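Local coordinates for endoglucanase (Ganoderma lucidum, PDB 5D8Z), which probably hydrolyses internal beta-1,4-glucosidic bonds of cellulose as a family 5 glycoside hydrolase with a TIM-barrel fold, at residues H65-D70 with L109-S114; V74-V79 with F273-G278; A99-L104 with C115-H120; E206-N211 with L230-H235; V307-G312 with Q316-G321. All blocks are in the same frame, centred on the assembly; numbering follows the deposited sequence.

All five contacts belong to one eight-stranded parallel TIM barrel. Contact 2 spans its interior, its centre about 3 Å from that of the chain, and holds Glu276, which touches a bound glucose. Contact 3 uses strand 114-119, neighbour of strand 74-79 of contact 2, and is joined to it by Tyr101 OH and Leu77 O, 2.9 Å apart. Contact 4 reaches the same sheet from strand 230-235, and contact 5 from the last strand, with Trp309 about 6 Å from the sugar. Contact 1 lies among the outer helices, yet Phe66 and Ala113 both pack on Phe75 of contact 2. Contacts 1 and 4 are on opposite sides of the chain's centre, about 28 Å between their centres.

Contact 1. Residues H65-D70 with L109-S114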
# COMPACT_ATOMS: atom_id res chain seq x y z
N HIS A 65 3.16 -19.22 0.08
CA HIS A 65 1.86 -19.84 -0.01
C HIS A 65 0.95 -18.99 -0.85
O HIS A 65 0.29 -19.47 -1.77
CB HIS A 65 1.30 -20.04 1.41
CG HIS A 65 -0.17 -20.07 1.48
ND1 HIS A 65 -0.92 -21.05 0.86
CD2 HIS A 65 -1.05 -19.23 2.07
CE1 HIS A 65 -2.21 -20.82 1.09
NE2 HIS A 65 -2.31 -19.72 1.82
N PHE A 66 0.91 -17.70 -0.55
CA PHE A 66 0.01 -16.82 -1.26
C PHE A 66 0.27 -16.87 -2.77
O PHE A 66 -0.67 -16.76 -3.55
CB PHE A 66 0.11 -15.39 -0.72
CG PHE A 66 -0.68 -15.14 0.54
CD1 PHE A 66 -2.02 -15.46 0.62
CD2 PHE A 66 -0.09 -14.54 1.62
CE1 PHE A 66 -2.76 -15.21 1.79
CE2 PHE A 66 -0.82 -14.26 2.76
CZ PHE A 66 -2.15 -14.61 2.86
N VAL A 67 1.53 -17.04 -3.17
CA VAL A 67 1.85 -17.19 -4.59
C VAL A 67 1.50 -18.60 -5.03
O VAL A 67 0.61 -18.78 -5.85
CB VAL A 67 3.35 -16.94 -4.95
CG1 VAL A 67 3.61 -17.19 -6.44
CG2 VAL A 67 3.78 -15.52 -4.59
N ASP A 68 2.19 -19.59 -4.48
CA ASP A 68 2.15 -20.95 -5.03
C ASP A 68 0.78 -21.61 -5.03
O ASP A 68 0.48 -22.41 -5.94
CB ASP A 68 3.17 -21.84 -4.33
CG ASP A 68 4.61 -21.41 -4.60
OD1 ASP A 68 4.80 -20.42 -5.34
OD2 ASP A 68 5.56 -22.05 -4.07
N ASP A 69 -0.05 -21.30 -4.06
CA ASP A 69 -1.34 -21.94 -3.94
C ASP A 69 -2.49 -21.00 -4.35
O ASP A 69 -3.52 -21.45 -4.80
CB ASP A 69 -1.57 -22.48 -2.50
CG ASP A 69 -0.37 -23.29 -1.97
OD1 ASP A 69 0.19 -24.11 -2.75
OD2 ASP A 69 0.02 -23.11 -0.77
N ASP A 70 -2.34 -19.70 -4.18
CA ASP A 70 -3.50 -18.80 -4.32
C ASP A 70 -3.48 -17.90 -5.56
O ASP A 70 -4.52 -17.36 -5.95
CB ASP A 70 -3.64 -17.93 -3.07
CG ASP A 70 -4.26 -18.65 -1.90
OD1 ASP A 70 -4.99 -19.65 -2.13
OD2 ASP A 70 -4.03 -18.22 -0.75
N LEU A 109 10.43 -11.03 -2.93
CA LEU A 109 10.96 -11.29 -4.25
C LEU A 109 11.25 -12.77 -4.45
O LEU A 109 10.96 -13.30 -5.53
CB LEU A 109 12.21 -10.46 -4.47
CG LEU A 109 11.87 -8.97 -4.58
CD1 LEU A 109 13.13 -8.14 -4.44
CD2 LEU A 109 11.15 -8.66 -5.89
N ASP A 110 11.78 -13.42 -3.41
CA ASP A 110 12.13 -14.83 -3.49
C ASP A 110 10.88 -15.67 -3.69
O ASP A 110 10.94 -16.70 -4.31
CB ASP A 110 12.90 -15.32 -2.24
CG ASP A 110 14.35 -14.79 -2.17
OD1 ASP A 110 14.89 -14.35 -3.20
OD2 ASP A 110 14.94 -14.81 -1.06
N ALA A 111 9.74 -15.20 -3.20
CA ALA A 111 8.48 -15.90 -3.42
C ALA A 111 7.97 -15.82 -4.85
O ALA A 111 7.01 -16.50 -5.19
CB ALA A 111 7.44 -15.37 -2.48
N GLY A 112 8.58 -14.97 -5.68
CA GLY A 112 8.22 -14.80 -7.11
C GLY A 112 7.30 -13.63 -7.45
O GLY A 112 6.73 -13.58 -8.53
N ALA A 113 7.16 -12.67 -6.54
CA ALA A 113 6.13 -11.64 -6.64
C ALA A 113 6.75 -10.26 -6.73
O ALA A 113 7.95 -10.10 -6.51
CB ALA A 113 5.25 -11.70 -5.42
N SER A 114 5.92 -9.26 -7.04
CA SER A 114 6.34 -7.84 -7.00
C SER A 114 6.12 -7.27 -5.60
O SER A 114 5.25 -7.74 -4.91
CB SER A 114 5.56 -7.04 -8.04
OG SER A 114 5.46 -7.76 -9.26
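The carbonyl oxygen of Ala111 is met by the branched end of Val67: CG2 of Val67 comes to 3.4 Å from Ala111 O, and CB and CG1 of the same valine each lie 3.7 Å from it. This is packing against a polar atom; no hydrogen bond joins residues 65-70 to residues 109-114. Val67 sits on the last turn of helix 59-68 and points at the place where helix 95-110 gives way to strand 114-119. Because CG1 stands anti to the backbone N (chi1 177°), CG2 is the methyl that reaches two alanines at once, with CB of Ala111 and CB of Ala113 each 4.2 Å from Val67 CG2. Between these alanines Gly112 has the positive phi of a Schellman motif, with two bonds back into the last turn of helix 95-110; a side chain there would run into the carbonyl oxygen of Ala111. Strand 74-79 lies alongside, and Phe75 touches both Val67 and Ala113. On the same helix as Val67, His65 ND1 donates an almost straight bond (174°) to Asp69 OD2 at 2.8 Å, in the imidazole plane and to the anti lone pair of the carboxylate. NE2 of His65 is bonded to Asp333 and the ring stacks on Trp331, which together fix its rotation; an imidazole held between two carboxylates is likely to lean toward the protonated form. Chemically, two helix ends of the barrel's outer layer meet through valine methyls packed against two small alanines and a carbonyl oxygen, while no polar bond crosses between the two segments.

Contact 2. Residues V74-V79 with F273-G278; sequences VFRLPV and FNTETG
Arg76 leaves strand 74-79 toward Thr275 and Glu276 on strand 272-277. The axes of strand segments 74-79 and 273-277 approach to 8.9 Å at 60°: the two strands face each other through the inside of the TIM barrel. From CB the chain of Arg76 runs out extended, which carries the guanidinium past Thr275 to Glu276. CD of Arg76 rests 3.5 Å from Thr275 O. Next, NE lies 3.7 Å from CB of Thr275, which covers part of one face of the guanidinium. At the tip, NH1 of Arg76 forms a salt bridge to OE2 of Glu276 at 3.1 Å, using the anti lone pair of that oxygen. The bond is bent (149°) and tilted from the guanidinium plane, and the two flat groups are turned 56° against each other. NH1 is also bonded to Asn28, whereas NH2 is held by Asp118 and Asn163. Toward the start of both strands, Val74 CG1 meets the edge of the Phe273 ring, 4.5 Å from CZ. Glu276 has a second partner in Tyr237, bonded through OE1, lies close to Glu164 and touches the bound glucose; the places of the two glutamates, after the fourth strand and at the end of the seventh, are consistent with the catalytic pair of family 5 enzymes. With an alanine in place of Arg76, Glu276 and Asp118 would probably each lose a cationic mate, leaving Glu276 held chiefly through its OE1 bond to Tyr237. The chemistry implies a buried charge network in which the arginine, itself gripped by several partners, probably helps position a carboxylate of the sugar pocket.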
# COMPACT_ATOMS: atom_id res chain seq x y z
N VAL A 74 1.77 -9.81 -5.88
CA VAL A 74 2.46 -8.69 -5.28
C VAL A 74 2.17 -8.69 -3.76
O VAL A 74 1.15 -9.19 -3.33
CB VAL A 74 1.94 -7.38 -5.90
CG1 VAL A 74 0.47 -7.18 -5.58
CG2 VAL A 74 2.71 -6.17 -5.43
N PHE A 75 3.08 -8.12 -2.98
CA PHE A 75 2.84 -7.91 -1.55
C PHE A 75 3.17 -6.51 -1.17
O PHE A 75 4.03 -5.88 -1.74
CB PHE A 75 3.63 -8.93 -0.72
CG PHE A 75 3.23 -10.32 -1.05
CD1 PHE A 75 1.93 -10.75 -0.78
CD2 PHE A 75 4.07 -11.15 -1.73
CE1 PHE A 75 1.51 -12.01 -1.13
CE2 PHE A 75 3.67 -12.43 -2.09
CZ PHE A 75 2.38 -12.86 -1.79
N ARG A 76 2.45 -6.02 -0.19
CA ARG A 76 2.65 -4.68 0.24
C ARG A 76 3.24 -4.74 1.62
O ARG A 76 2.69 -5.41 2.48
CB ARG A 76 1.34 -3.95 0.24
CG ARG A 76 1.49 -2.48 0.54
CD ARG A 76 0.25 -1.75 0.13
NE ARG A 76 0.33 -0.33 0.38
CZ ARG A 76 -0.23 0.28 1.41
NH1 ARG A 76 -0.86 -0.41 2.36
NH2 ARG A 76 -0.15 1.59 1.50
N LEU A 77 4.33 -4.01 1.82
CA LEU A 77 5.18 -4.15 2.99
C LEU A 77 5.29 -2.83 3.73
O LEU A 77 6.23 -2.05 3.49
CB LEU A 77 6.60 -4.54 2.57
CG LEU A 77 6.79 -5.73 1.65
CD1 LEU A 77 8.29 -5.96 1.50
CD2 LEU A 77 6.08 -6.95 2.19
N PRO A 78 4.35 -2.59 4.64
CA PRO A 78 4.33 -1.32 5.37
C PRO A 78 5.51 -1.12 6.29
O PRO A 78 5.87 -2.03 7.02
CB PRO A 78 3.05 -1.40 6.19
CG PRO A 78 2.22 -2.44 5.52
CD PRO A 78 3.20 -3.43 4.99
N VAL A 79 6.12 0.06 6.23
CA VAL A 79 7.16 0.41 7.19
C VAL A 79 7.19 1.90 7.44
O VAL A 79 6.94 2.66 6.55
CB VAL A 79 8.54 -0.05 6.70
CG1 VAL A 79 8.95 0.68 5.44
CG2 VAL A 79 9.57 0.17 7.79
N PHE A 273 -4.62 1.96 -8.57
CA PHE A 273 -4.20 0.71 -7.91
C PHE A 273 -4.75 0.73 -6.48
O PHE A 273 -4.43 1.62 -5.69
CB PHE A 273 -2.68 0.66 -7.86
CG PHE A 273 -2.09 -0.69 -7.56
CD1 PHE A 273 -0.79 -0.98 -7.98
CD2 PHE A 273 -2.79 -1.68 -6.86
CE1 PHE A 273 -0.21 -2.21 -7.72
CE2 PHE A 273 -2.20 -2.91 -6.59
CZ PHE A 273 -0.92 -3.18 -7.01
N ASN A 274 -5.57 -0.25 -6.16
CA ASN A 274 -6.18 -0.32 -4.86
C ASN A 274 -5.32 -1.07 -3.86
O ASN A 274 -5.40 -2.29 -3.75
CB ASN A 274 -7.53 -1.01 -4.95
CG ASN A 274 -8.22 -1.03 -3.64
OD1 ASN A 274 -7.87 -0.24 -2.75
ND2 ASN A 274 -9.17 -1.92 -3.49
N THR A 275 -4.51 -0.33 -3.11
CA THR A 275 -3.49 -0.95 -2.28
C THR A 275 -3.95 -1.34 -0.87
O THR A 275 -3.20 -1.92 -0.11
CB THR A 275 -2.28 -0.03 -2.17
OG1 THR A 275 -2.74 1.32 -1.97
CG2 THR A 275 -1.46 -0.10 -3.42
N GLU A 276 -5.18 -1.02 -0.52
CA GLU A 276 -5.73 -1.45 0.75
C GLU A 276 -7.23 -1.68 0.61
O GLU A 276 -7.98 -0.79 0.18
CB GLU A 276 -5.45 -0.40 1.84
CG GLU A 276 -4.38 -0.79 2.85
CD GLU A 276 -4.20 0.24 3.97
OE1 GLU A 276 -5.19 0.59 4.66
OE2 GLU A 276 -3.05 0.71 4.17
N THR A 277 -7.67 -2.88 0.98
CA THR A 277 -9.10 -3.19 1.13
C THR A 277 -9.26 -4.48 1.91
O THR A 277 -8.34 -5.29 1.99
CB THR A 277 -9.85 -3.34 -0.24
OG1 THR A 277 -11.28 -3.47 -0.01
CG2 THR A 277 -9.36 -4.55 -1.04
N GLY A 278 -10.43 -4.67 2.47
CA GLY A 278 -10.80 -5.94 3.06
C GLY A 278 -12.06 -5.92 3.89
O GLY A 278 -12.80 -4.91 3.97

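Contact 3. Residues A99-L104 with C115-H120; sequences AEYDAL and CIVDVH
Helix 95-110 packs over strand 114-119, the axes of segments 99-104 and 115-119 lying 11.1 Å apart with their directions 146° from each other, as expected where a TIM-barrel helix returns outside the sheet before the strand that follows it. Tyr101 spans the gap. A chi1 of 178° sends the ring inward from the helix, and it ends beside Val117. The phenol oxygen does most of the touching: Tyr101 OH lies 3.5 Å from Val117 CG1, the methyl that meets the ring at its edge, 4.1 Å from CE2 of Tyr101. The hydroxyl is bonded to the carbonyl oxygen of Leu77 on the adjoining strand, so the buried OH is satisfied, while Phe32 meets the ring edge-to-face. Helix and strand are also tied covalently by the Cys108-Cys115 disulfide. At the far end of strand 114-119, Asp118 joins the interior charge network through OD1, which makes a salt bridge to Arg76, and its other oxygen is used by His120. His120 ND1 donates to Asp118 OD2 at 2.7 Å (169°), the acceptor in the imidazole plane and met on the syn side of the carboxylate.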
# COMPACT_ATOMS: atom_id res chain seq x y z
N ALA A 99 18.47 -3.62 7.29
CA ALA A 99 18.74 -5.05 7.10
C ALA A 99 17.50 -5.91 7.41
O ALA A 99 17.13 -6.80 6.62
CB ALA A 99 19.89 -5.46 7.97
N GLU A 100 16.84 -5.61 8.52
CA GLU A 100 15.59 -6.26 8.85
C GLU A 100 14.57 -6.10 7.74
O GLU A 100 14.02 -7.09 7.24
CB GLU A 100 15.05 -5.75 10.19
CG GLU A 100 15.64 -6.49 11.39
CD GLU A 100 15.41 -5.82 12.76
OE1 GLU A 100 14.57 -4.88 12.93
OE2 GLU A 100 16.09 -6.27 13.71
N TYR A 101 14.37 -4.87 7.29
CA TYR A 101 13.28 -4.62 6.35
C TYR A 101 13.58 -5.16 4.99
O TYR A 101 12.69 -5.63 4.29
CB TYR A 101 12.94 -3.15 6.29
CG TYR A 101 11.85 -2.82 5.31
CD1 TYR A 101 10.52 -3.13 5.57
CD2 TYR A 101 12.14 -2.21 4.09
CE1 TYR A 101 9.52 -2.82 4.64
CE2 TYR A 101 11.15 -1.90 3.19
CZ TYR A 101 9.86 -2.20 3.46
OH TYR A 101 8.94 -1.88 2.54
N ASP A 102 14.84 -5.11 4.59
CA ASP A 102 15.22 -5.67 3.31
C ASP A 102 14.95 -7.18 3.32
O ASP A 102 14.48 -7.70 2.31
CB ASP A 102 16.68 -5.39 2.98
CG ASP A 102 17.09 -5.98 1.63
OD1 ASP A 102 16.45 -5.64 0.61
OD2 ASP A 102 18.04 -6.79 1.60
N ALA A 103 15.22 -7.87 4.43
CA ALA A 103 14.94 -9.34 4.50
C ALA A 103 13.50 -9.68 4.17
O ALA A 103 13.21 -10.71 3.64
CB ALA A 103 15.30 -9.92 5.84
N LEU A 104 12.58 -8.79 4.45
CA LEU A 104 11.22 -9.07 4.15
C LEU A 104 11.03 -8.89 2.66
O LEU A 104 10.43 -9.74 1.99
CB LEU A 104 10.34 -8.12 4.95
CG LEU A 104 8.83 -8.22 4.82
CD1 LEU A 104 8.39 -9.67 4.93
CD2 LEU A 104 8.19 -7.34 5.90
N CYS A 115 6.90 -6.28 -5.17
CA CYS A 115 6.79 -5.78 -3.78
C CYS A 115 6.64 -4.27 -3.69
O CYS A 115 7.48 -3.54 -4.17
CB CYS A 115 8.01 -6.21 -2.96
SG CYS A 115 8.51 -7.90 -3.38
N ILE A 116 5.56 -3.82 -3.06
CA ILE A 116 5.36 -2.42 -2.77
C ILE A 116 6.04 -2.05 -1.48
O ILE A 116 5.74 -2.63 -0.43
CB ILE A 116 3.89 -2.14 -2.57
CG1 ILE A 116 3.12 -2.22 -3.89
CG2 ILE A 116 3.70 -0.77 -1.94
CD1 ILE A 116 1.73 -2.81 -3.73
N VAL A 117 6.97 -1.09 -1.56
CA VAL A 117 7.67 -0.55 -0.42
C VAL A 117 6.88 0.68 0.01
O VAL A 117 7.03 1.75 -0.56
CB VAL A 117 9.11 -0.17 -0.79
CG1 VAL A 117 9.74 0.67 0.31
CG2 VAL A 117 9.96 -1.40 -1.03
N ASP A 118 6.02 0.51 1.01
CA ASP A 118 5.04 1.50 1.47
C ASP A 118 5.49 2.24 2.71
O ASP A 118 5.56 1.64 3.80
CB ASP A 118 3.73 0.76 1.83
CG ASP A 118 2.72 1.65 2.58
OD1 ASP A 118 2.42 2.80 2.11
OD2 ASP A 118 2.21 1.19 3.63
N VAL A 119 5.78 3.54 2.58
CA VAL A 119 6.12 4.35 3.76
C VAL A 119 4.82 4.71 4.45
O VAL A 119 4.03 5.51 3.94
CB VAL A 119 6.92 5.63 3.43
CG1 VAL A 119 7.15 6.42 4.69
CG2 VAL A 119 8.26 5.32 2.80
N HIS A 120 4.62 4.17 5.65
CA HIS A 120 3.33 4.15 6.31
C HIS A 120 3.13 5.30 7.29
O HIS A 120 2.87 5.09 8.45
CB HIS A 120 3.18 2.84 7.05
CG HIS A 120 1.78 2.34 7.10
ND1 HIS A 120 1.20 1.63 6.07
CD2 HIS A 120 0.83 2.44 8.06
CE1 HIS A 120 -0.04 1.31 6.39
NE2 HIS A 120 -0.29 1.80 7.59

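Contact 4. Residues E206-N211 with L230-H235; sequences ETFVSN and LIFDVH
Phe208 presents its rim to Phe232 and one of its faces to Val234. The Phe208-Phe232 pair is an offset edge-to-face stack, the edge of Phe208 directed at the face of Phe232, with ring centroids 5.4 Å apart and planes at 64°. Its nearest atoms are Phe208 CZ and Phe232 CD1, 3.4 Å apart, and CE2 of Phe208 flanks the same carbon at 3.7 Å. Val234 approaches differently: CG1 sits over the face of Phe208 in a CH-pi contact, 4.1 Å from the centroid and 22° off the ring normal, displaced toward CD1. The Phe208 side chain crosses both Phe232 and Val234 at about a right angle. Its first torsion, -167°, turns CG away from the backbone nitrogen and sends the ring from the loop toward the strand. Phe232 and Val234 are two residues apart in strand 230-235, so both project from its outer side toward this ring. The loop is braced by a backbone bond from Asn211 N to Thr207 O at 3.0 Å. Replacing Phe208 by an alanine would probably open a gap above the strand, costing Phe232 its edge-to-face partner and Val234 the ring face it covers. Strand 230-235 lies between strands 194-198 and 272-277 of the TIM barrel, and the loop packs on its outer side through Phe208, just before helix 213-218. Helix 254-267 adjoins from outside, with Trp258 against Val234 and Leu261 and Trp264 against Val209, while on the inner side His235 is bonded to Glu164 of the sugar pocket.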
# COMPACT_ATOMS: atom_id res chain seq x y z
N GLU A 206 -13.57 6.88 -2.99
CA GLU A 206 -14.84 7.56 -3.17
C GLU A 206 -14.69 9.05 -3.39
O GLU A 206 -15.43 9.64 -4.14
CB GLU A 206 -15.71 7.32 -1.94
CG GLU A 206 -17.09 7.93 -1.98
CD GLU A 206 -18.11 7.03 -1.29
OE1 GLU A 206 -18.07 5.80 -1.53
OE2 GLU A 206 -18.95 7.54 -0.51
N THR A 207 -13.73 9.68 -2.73
CA THR A 207 -13.56 11.13 -2.84
C THR A 207 -12.36 11.50 -3.69
O THR A 207 -12.08 12.68 -3.84
CB THR A 207 -13.32 11.74 -1.46
OG1 THR A 207 -12.12 11.15 -0.92
CG2 THR A 207 -14.51 11.45 -0.56
N PHE A 208 -11.65 10.52 -4.22
CA PHE A 208 -10.40 10.78 -4.90
C PHE A 208 -10.47 11.83 -5.98
O PHE A 208 -9.53 12.60 -6.13
CB PHE A 208 -9.85 9.51 -5.52
CG PHE A 208 -8.42 9.64 -5.96
CD1 PHE A 208 -7.40 9.55 -5.04
CD2 PHE A 208 -8.10 9.87 -7.29
CE1 PHE A 208 -6.08 9.68 -5.43
CE2 PHE A 208 -6.78 9.99 -7.70
CZ PHE A 208 -5.77 9.90 -6.76
N VAL A 209 -11.55 11.85 -6.76
CA VAL A 209 -11.79 12.88 -7.78
C VAL A 209 -12.50 14.10 -7.18
O VAL A 209 -12.10 15.25 -7.44
CB VAL A 209 -12.63 12.34 -8.96
CG1 VAL A 209 -12.76 13.40 -10.05
CG2 VAL A 209 -12.02 11.05 -9.52
N SER A 210 -13.55 13.87 -6.38
CA SER A 210 -14.35 14.98 -5.90
C SER A 210 -13.62 15.98 -4.99
O SER A 210 -14.03 17.14 -4.91
CB SER A 210 -15.63 14.49 -5.22
OG SER A 210 -15.37 13.81 -4.02
N ASN A 211 -12.56 15.57 -4.30
CA ASN A 211 -11.86 16.49 -3.39
C ASN A 211 -10.64 17.14 -3.99
O ASN A 211 -9.95 17.92 -3.32
CB ASN A 211 -11.49 15.81 -2.07
CG ASN A 211 -10.45 14.72 -2.23
OD1 ASN A 211 -9.68 14.66 -3.20
ND2 ASN A 211 -10.45 13.81 -1.27
N LEU A 230 3.06 6.05 -13.45
CA LEU A 230 2.67 6.79 -12.28
C LEU A 230 1.20 6.47 -12.10
O LEU A 230 0.37 6.88 -12.91
CB LEU A 230 2.83 8.30 -12.49
CG LEU A 230 4.17 8.86 -12.92
CD1 LEU A 230 4.02 10.36 -13.08
CD2 LEU A 230 5.24 8.54 -11.90
N ILE A 231 0.88 5.75 -11.05
CA ILE A 231 -0.41 5.15 -10.92
C ILE A 231 -0.97 5.73 -9.65
O ILE A 231 -0.25 5.87 -8.67
CB ILE A 231 -0.25 3.62 -10.78
CG1 ILE A 231 0.58 3.05 -11.95
CG2 ILE A 231 -1.59 2.91 -10.60
CD1 ILE A 231 -0.06 3.16 -13.32
N PHE A 232 -2.24 6.10 -9.66
CA PHE A 232 -2.88 6.56 -8.45
C PHE A 232 -3.05 5.42 -7.46
O PHE A 232 -3.20 4.28 -7.82
CB PHE A 232 -4.20 7.26 -8.78
CG PHE A 232 -4.00 8.42 -9.69
CD1 PHE A 232 -3.40 9.58 -9.23
CD2 PHE A 232 -4.32 8.34 -11.03
CE1 PHE A 232 -3.16 10.65 -10.08
CE2 PHE A 232 -4.08 9.41 -11.89
CZ PHE A 232 -3.51 10.57 -11.41
N ASP A 233 -2.99 5.78 -6.19
CA ASP A 233 -2.94 4.86 -5.07
C ASP A 233 -4.22 5.12 -4.35
O ASP A 233 -4.44 6.22 -3.88
CB ASP A 233 -1.76 5.27 -4.18
CG ASP A 233 -1.46 4.26 -3.06
OD1 ASP A 233 -2.24 3.30 -2.91
OD2 ASP A 233 -0.45 4.45 -2.32
N VAL A 234 -5.09 4.13 -4.27
CA VAL A 234 -6.35 4.32 -3.55
C VAL A 234 -6.67 3.15 -2.63
O VAL A 234 -6.18 2.04 -2.82
CB VAL A 234 -7.54 4.61 -4.50
CG1 VAL A 234 -7.18 5.74 -5.46
CG2 VAL A 234 -7.91 3.38 -5.30
N HIS A 235 -7.50 3.46 -1.64
CA HIS A 235 -7.87 2.56 -0.57
C HIS A 235 -9.40 2.63 -0.40
O HIS A 235 -9.99 3.69 -0.63
CB HIS A 235 -7.19 3.01 0.70
CG HIS A 235 -5.71 2.80 0.73
ND1 HIS A 235 -4.98 2.89 1.89
CD2 HIS A 235 -4.82 2.46 -0.24
CE1 HIS A 235 -3.71 2.65 1.63
NE2 HIS A 235 -3.59 2.38 0.35

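Contact 5. Residues V307-G312 with Q316-G321; sequences VGWAAG and QGYVLG
The polar link between the two segments is a single bond, Trp309 NE1 to Tyr318 OH at 3.1 Å. The hydroxyl lies in the indole plane, at the edge, but the N-H is not aimed straight at it (138°), and the two side chains cross at about a right angle. Apolar contacts gather round it. Ala310 CB meets the edge of the Tyr318 ring, 3.4 Å from CE2. Leu320 CD2 comes to the indole edge as well, 3.9 Å from Trp309 CD1. Backbone bonding shapes the loop that brings these groups up: a type I turn from Tyr318 to Gly321 is closed by Gly321 N to Tyr318 O at 3.2 Å, and Ala310 is bonded to Glu322 just beyond it. Phe314 stacks on the Tyr318 ring. Trp309 stands at the corner that breaks the last TIM-barrel strand, and touches Asn28 and, of the sugar pocket, Glu276 and Tyr237. Gripping the indole at NE1 and CD1 from the loop is consistent with fixing the rotation of this pocket-side tryptophan, whose side chain lies about 6 Å from the sugar.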
# COMPACT_ATOMS: atom_id res chain seq x y z
N VAL A 307 -5.07 -5.08 -3.27
CA VAL A 307 -4.21 -5.72 -2.27
C VAL A 307 -4.96 -5.73 -0.97
O VAL A 307 -5.40 -4.70 -0.49
CB VAL A 307 -2.91 -4.94 -2.06
CG1 VAL A 307 -1.92 -5.74 -1.23
CG2 VAL A 307 -2.28 -4.60 -3.39
N GLY A 308 -5.12 -6.91 -0.40
CA GLY A 308 -6.00 -7.08 0.76
C GLY A 308 -5.32 -6.73 2.06
O GLY A 308 -4.15 -7.03 2.25
N TRP A 309 -6.04 -6.06 2.95
CA TRP A 309 -5.43 -5.58 4.16
C TRP A 309 -5.63 -6.61 5.20
O TRP A 309 -6.77 -6.82 5.64
CB TRP A 309 -5.98 -4.26 4.68
CG TRP A 309 -5.35 -3.96 5.99
CD1 TRP A 309 -5.89 -4.17 7.22
CD2 TRP A 309 -4.03 -3.46 6.22
NE1 TRP A 309 -5.00 -3.85 8.21
CE2 TRP A 309 -3.85 -3.39 7.63
CE3 TRP A 309 -2.99 -3.04 5.38
CZ2 TRP A 309 -2.68 -2.92 8.22
CZ3 TRP A 309 -1.82 -2.57 5.96
CH2 TRP A 309 -1.67 -2.52 7.37
N ALA A 310 -4.54 -7.36 5.39
CA ALA A 310 -3.95 -7.65 6.64
C ALA A 310 -3.58 -9.08 6.88
O ALA A 310 -4.33 -9.81 7.49
CB ALA A 310 -4.86 -7.21 7.74
N ALA A 311 -2.38 -9.44 6.47
CA ALA A 311 -1.75 -10.65 6.95
C ALA A 311 -0.45 -10.25 7.64
O ALA A 311 -0.37 -9.15 8.17
CB ALA A 311 -1.50 -11.59 5.80
N GLY A 312 0.57 -11.09 7.63
CA GLY A 312 1.78 -10.76 8.39
C GLY A 312 1.60 -11.16 9.84
O GLY A 312 1.27 -12.32 10.12
N GLN A 316 -4.97 -14.01 15.43
CA GLN A 316 -6.00 -14.67 14.64
C GLN A 316 -7.33 -13.90 14.69
O GLN A 316 -7.99 -13.69 13.66
CB GLN A 316 -6.18 -16.12 15.10
CG GLN A 316 -6.91 -17.04 14.12
CD GLN A 316 -7.40 -18.35 14.76
OE1 GLN A 316 -8.00 -19.20 14.09
NE2 GLN A 316 -7.14 -18.52 16.07
N GLY A 317 -7.69 -13.44 15.87
CA GLY A 317 -8.96 -12.75 16.07
C GLY A 317 -9.04 -11.34 15.52
O GLY A 317 -9.99 -10.61 15.75
N TYR A 318 -8.02 -10.93 14.80
CA TYR A 318 -8.05 -9.63 14.19
C TYR A 318 -9.24 -9.53 13.23
O TYR A 318 -9.56 -10.46 12.47
CB TYR A 318 -6.73 -9.36 13.49
CG TYR A 318 -6.75 -8.08 12.74
CD1 TYR A 318 -7.02 -6.87 13.38
CD2 TYR A 318 -6.53 -8.08 11.37
CE1 TYR A 318 -7.05 -5.68 12.67
CE2 TYR A 318 -6.54 -6.89 10.65
CZ TYR A 318 -6.81 -5.70 11.30
OH TYR A 318 -6.83 -4.56 10.56
N VAL A 319 -9.93 -8.41 13.30
CA VAL A 319 -11.19 -8.31 12.64
C VAL A 319 -11.04 -8.42 11.12
O VAL A 319 -11.90 -9.02 10.47
CB VAL A 319 -11.95 -7.04 13.10
CG1 VAL A 319 -11.35 -5.77 12.53
CG2 VAL A 319 -13.40 -7.13 12.69
N LEU A 320 -9.97 -7.85 10.56
CA LEU A 320 -9.73 -7.89 9.10
C LEU A 320 -8.69 -8.90 8.73
O LEU A 320 -8.01 -8.76 7.74
CB LEU A 320 -9.30 -6.52 8.56
CG LEU A 320 -10.30 -5.79 7.66
CD1 LEU A 320 -11.64 -5.65 8.35
CD2 LEU A 320 -9.78 -4.42 7.26
N GLY A 321 -8.60 -9.96 9.51
CA GLY A 321 -7.50 -10.91 9.36
C GLY A 321 -7.50 -11.69 8.06
O GLY A 321 -8.54 -12.07 7.54